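Local coordinates for transcription inhibitor protein Gfh1 (Thermus thermophilus, PDB 2F23) that inhibits all catalytic activities of RNA polymerase by partially occluding its substrate-binding site and preventing NTP binding, under control of a pH-driven conformational switch, at residues 124-137 / 140-154. Residues are numbered along the deposited sequence; the frame is centred on the assembly and turned at random.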
# COMPACT_ATOMS: atom_id res chain seq x y z
N PRO A 124 1.54 17.12 2.57
CA PRO A 124 1.76 16.17 1.49
C PRO A 124 0.69 15.07 1.45
O PRO A 124 0.23 14.69 0.38
CB PRO A 124 3.15 15.62 1.80
CG PRO A 124 3.84 16.82 2.38
CD PRO A 124 2.79 17.37 3.32
N MET A 125 0.31 14.57 2.61
CA MET A 125 -0.71 13.52 2.68
C MET A 125 -2.06 14.08 2.25
O MET A 125 -2.79 13.45 1.48
CB MET A 125 -0.80 12.95 4.10
CG MET A 125 -1.56 11.63 4.21
SD MET A 125 -1.59 10.96 5.91
CE MET A 125 -0.18 11.68 6.62
N GLY A 126 -2.39 15.26 2.77
CA GLY A 126 -3.65 15.89 2.44
C GLY A 126 -3.82 16.12 0.96
O GLY A 126 -4.85 15.76 0.38
N LYS A 127 -2.82 16.72 0.33
CA LYS A 127 -2.88 16.99 -1.10
C LYS A 127 -2.94 15.71 -1.92
O LYS A 127 -3.52 15.69 -3.00
CB LYS A 127 -1.68 17.83 -1.55
CG LYS A 127 -1.78 19.31 -1.19
CD LYS A 127 -0.85 20.14 -2.06
CE LYS A 127 -1.00 21.64 -1.80
NZ LYS A 127 -0.31 22.10 -0.57
N ALA A 128 -2.32 14.65 -1.41
CA ALA A 128 -2.31 13.37 -2.11
C ALA A 128 -3.67 12.68 -2.08
O ALA A 128 -3.98 11.86 -2.94
CB ALA A 128 -1.25 12.46 -1.49
N LEU A 129 -4.49 13.03 -1.09
CA LEU A 129 -5.82 12.44 -0.93
C LEU A 129 -6.90 13.19 -1.70
O LEU A 129 -7.84 12.59 -2.23
CB LEU A 129 -6.20 12.41 0.56
CG LEU A 129 -5.50 11.37 1.44
CD1 LEU A 129 -5.67 11.74 2.91
CD2 LEU A 129 -6.08 10.00 1.15
N LEU A 130 -6.77 14.51 -1.78
CA LEU A 130 -7.75 15.33 -2.48
C LEU A 130 -8.10 14.85 -3.88
O LEU A 130 -7.22 14.56 -4.70
CB LEU A 130 -7.26 16.78 -2.57
CG LEU A 130 -7.12 17.56 -1.27
CD1 LEU A 130 -6.59 18.96 -1.58
CD2 LEU A 130 -8.47 17.66 -0.57
N GLY A 131 -9.40 14.75 -4.15
CA GLY A 131 -9.86 14.35 -5.47
C GLY A 131 -9.91 12.87 -5.77
O GLY A 131 -10.27 12.48 -6.89
N HIS A 132 -9.57 12.04 -4.80
CA HIS A 132 -9.58 10.60 -5.02
C HIS A 132 -10.87 9.94 -4.56
O HIS A 132 -11.63 10.52 -3.79
CB HIS A 132 -8.35 9.96 -4.39
CG HIS A 132 -7.09 10.28 -5.12
ND1 HIS A 132 -6.82 9.78 -6.38
CD2 HIS A 132 -6.06 11.10 -4.82
CE1 HIS A 132 -5.68 10.29 -6.82
NE2 HIS A 132 -5.20 11.09 -5.89
N ARG A 133 -11.09 8.72 -5.04
CA ARG A 133 -12.32 7.99 -4.74
C ARG A 133 -12.07 6.60 -4.18
O ARG A 133 -10.94 6.13 -4.15
CB ARG A 133 -13.15 7.86 -6.02
CG ARG A 133 -13.57 9.20 -6.61
CD ARG A 133 -14.24 9.03 -7.96
NE ARG A 133 -14.65 10.32 -8.52
CZ ARG A 133 -15.80 10.93 -8.24
NH1 ARG A 133 -16.67 10.38 -7.40
NH2 ARG A 133 -16.07 12.10 -8.79
N VAL A 134 -13.14 5.96 -3.72
CA VAL A 134 -13.05 4.61 -3.19
C VAL A 134 -12.49 3.72 -4.29
O VAL A 134 -12.93 3.78 -5.44
CB VAL A 134 -14.45 4.10 -2.77
CG1 VAL A 134 -14.39 2.62 -2.44
CG2 VAL A 134 -14.93 4.89 -1.56
N GLY A 135 -11.49 2.91 -3.95
CA GLY A 135 -10.91 2.03 -4.94
C GLY A 135 -9.55 2.51 -5.41
O GLY A 135 -8.78 1.73 -5.98
N ASP A 136 -9.25 3.79 -5.20
CA ASP A 136 -7.95 4.32 -5.61
C ASP A 136 -6.87 3.81 -4.66
O ASP A 136 -7.14 3.52 -3.49
CB ASP A 136 -7.94 5.86 -5.61
CG ASP A 136 -8.62 6.45 -6.83
OD1 ASP A 136 -8.62 5.80 -7.90
OD2 ASP A 136 -9.12 7.59 -6.74
N VAL A 137 -5.65 3.71 -5.17
CA VAL A 137 -4.51 3.25 -4.40
C VAL A 137 -3.49 4.38 -4.39
O VAL A 137 -3.08 4.87 -5.45
CB VAL A 137 -3.92 1.97 -5.01
CG1 VAL A 137 -2.64 1.56 -4.29
CG2 VAL A 137 -4.94 0.85 -4.92
N LEU A 140 1.13 7.32 0.59
CA LEU A 140 1.01 8.48 1.47
C LEU A 140 2.15 8.65 2.45
O LEU A 140 2.69 7.68 2.98
CB LEU A 140 -0.31 8.41 2.24
CG LEU A 140 -1.58 8.28 1.39
CD1 LEU A 140 -2.78 8.08 2.30
CD2 LEU A 140 -1.75 9.52 0.53
N ASP A 141 2.50 9.91 2.70
CA ASP A 141 3.57 10.26 3.63
C ASP A 141 2.93 10.47 5.00
O ASP A 141 2.48 11.57 5.33
CB ASP A 141 4.25 11.55 3.16
CG ASP A 141 4.89 11.41 1.79
OD1 ASP A 141 5.83 10.59 1.65
OD2 ASP A 141 4.46 12.10 0.85
N THR A 142 2.88 9.40 5.78
CA THR A 142 2.28 9.44 7.11
C THR A 142 3.34 9.72 8.17
O THR A 142 4.53 9.75 7.87
CB THR A 142 1.61 8.09 7.45
OG1 THR A 142 2.62 7.12 7.72
CG2 THR A 142 0.77 7.61 6.28
N PRO A 143 2.91 9.94 9.42
CA PRO A 143 3.89 10.21 10.48
C PRO A 143 4.78 9.00 10.77
O PRO A 143 5.80 9.11 11.44
CB PRO A 143 3.01 10.59 11.67
CG PRO A 143 1.74 9.83 11.41
CD PRO A 143 1.54 10.05 9.94
N LYS A 144 4.39 7.84 10.23
CA LYS A 144 5.15 6.61 10.42
C LYS A 144 5.98 6.32 9.18
O LYS A 144 6.66 5.30 9.10
CB LYS A 144 4.20 5.43 10.68
CG LYS A 144 3.15 5.69 11.75
CD LYS A 144 3.77 6.02 13.09
CE LYS A 144 2.70 6.27 14.14
NZ LYS A 144 3.29 6.61 15.47
N GLY A 145 5.92 7.23 8.20
CA GLY A 145 6.68 7.04 6.98
C GLY A 145 5.80 6.85 5.77
O GLY A 145 4.58 7.01 5.85
N LYS A 146 6.41 6.49 4.64
CA LYS A 146 5.69 6.28 3.39
C LYS A 146 5.00 4.92 3.39
O LYS A 146 5.64 3.89 3.62
CB LYS A 146 6.67 6.38 2.21
CG LYS A 146 6.04 6.30 0.83
CD LYS A 146 7.12 6.30 -0.24
CE LYS A 146 6.54 6.31 -1.65
NZ LYS A 146 5.82 7.57 -1.95
N ARG A 147 3.70 4.92 3.11
CA ARG A 147 2.93 3.68 3.07
C ARG A 147 1.91 3.74 1.94
O ARG A 147 1.49 4.81 1.53
CB ARG A 147 2.20 3.48 4.40
CG ARG A 147 3.10 3.31 5.61
CD ARG A 147 3.25 1.86 6.04
NE ARG A 147 4.13 1.06 5.20
CZ ARG A 147 3.80 0.52 4.03
NH1 ARG A 147 2.58 0.69 3.54
NH2 ARG A 147 4.68 -0.20 3.36
N GLU A 148 1.53 2.57 1.44
CA GLU A 148 0.55 2.49 0.37
C GLU A 148 -0.81 2.11 0.95
O GLU A 148 -0.91 1.20 1.76
CB GLU A 148 0.99 1.44 -0.66
CG GLU A 148 -0.05 1.13 -1.73
CD GLU A 148 0.50 0.25 -2.84
OE1 GLU A 148 0.95 0.79 -3.87
OE2 GLU A 148 0.48 -0.99 -2.68
N PHE A 149 -1.85 2.84 0.55
CA PHE A 149 -3.20 2.58 1.04
C PHE A 149 -4.25 2.56 -0.05
O PHE A 149 -4.17 3.31 -1.02
CB PHE A 149 -3.64 3.64 2.05
CG PHE A 149 -2.89 3.62 3.34
CD1 PHE A 149 -1.79 4.45 3.54
CD2 PHE A 149 -3.28 2.77 4.37
CE1 PHE A 149 -1.10 4.45 4.74
CE2 PHE A 149 -2.59 2.75 5.58
CZ PHE A 149 -1.49 3.60 5.76
N ARG A 150 -5.25 1.71 0.13
CA ARG A 150 -6.37 1.63 -0.79
C ARG A 150 -7.49 2.39 -0.09
O ARG A 150 -7.68 2.23 1.11
CB ARG A 150 -6.79 0.18 -1.01
CG ARG A 150 -8.04 -0.01 -1.86
CD ARG A 150 -8.26 -1.48 -2.17
NE ARG A 150 -8.48 -2.26 -0.95
CZ ARG A 150 -9.67 -2.46 -0.40
NH1 ARG A 150 -10.76 -1.95 -0.96
NH2 ARG A 150 -9.77 -3.18 0.70
N VAL A 151 -8.21 3.22 -0.83
CA VAL A 151 -9.32 3.98 -0.25
C VAL A 151 -10.52 3.03 -0.16
O VAL A 151 -11.01 2.55 -1.18
CB VAL A 151 -9.69 5.19 -1.13
CG1 VAL A 151 -10.86 5.94 -0.52
CG2 VAL A 151 -8.49 6.10 -1.28
N VAL A 152 -10.97 2.76 1.06
CA VAL A 152 -12.08 1.85 1.28
C VAL A 152 -13.44 2.52 1.41
O VAL A 152 -14.45 1.98 0.95
CB VAL A 152 -11.81 1.00 2.55
CG1 VAL A 152 -13.01 0.11 2.85
CG2 VAL A 152 -10.57 0.15 2.33
N ALA A 153 -13.46 3.69 2.03
CA ALA A 153 -14.71 4.42 2.22
C ALA A 153 -14.46 5.91 2.38
O ALA A 153 -13.39 6.33 2.85
CB ALA A 153 -15.44 3.88 3.46
N ILE A 154 -15.44 6.71 1.99
CA ILE A 154 -15.37 8.17 2.10
C ILE A 154 -16.74 8.64 2.57
O ILE A 154 -17.76 8.27 1.98
CB ILE A 154 -15.08 8.84 0.74
CG1 ILE A 154 -13.75 8.35 0.18
CG2 ILE A 154 -15.07 10.37 0.91
CD1 ILE A 154 -13.52 8.75 -1.26
O HOH W 1 1.99 14.65 4.86
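M125 and L140 meet where the short helix 124-129 lies against strand 140-142, a compact example of a helix seated on a sheet by a few apolar side chains. The side chains of M125 and L140 cross at about a right angle. M125 runs out with CG anti to its backbone nitrogen (chi1 -165°), then bends at chi3, which carries CE down onto the strand: it lies 3.0 Å from the carbonyl oxygen of D141 and a tight 3.4 Å from CA of T142, whose CG2 sits 4.1 Å from M125 SD. L140 splits its branches, CD2 touching CB of A128 at 3.6 Å and CD1 reaching CD2 of L129. Beside this packing, a water accepts from M125 N and donates to D141 O, joining the first turn of the helix to the strand.

Farther along, V134 and I154 pack CG2 against CG1, while V151 sets its CB 3.4 Å from the carbonyl oxygen of R133. Backbone bonds fix this end: G135 N gives to V151 O at 2.8 Å, and V151 N returns a nearly straight bond to D136 O.

The second shell holds these groups in place. The OD2 of D136 is gripped from opposite faces of its carboxylate by H132 ND1 and R133 N, while OD1 hydrogen-bonds to T8 OG1. T142 is itself positioned by OG1, which bonds to G145 O at 2.7 Å and accepts from K144 N, an ST turn. An alanine here would probably leave K144 N without its acceptor and G145 O without its second donor, and take from the M125 thioether the methyl that lies beside it. R133-D136 forms a type II turn leading into V137, which faces R150 as a non-hydrogen-bonded antiparallel pair in the hairpin 137-142/145-155, at one margin of the mixed sheet in the FKBP-like C-terminal domain of the GreA/GreB family.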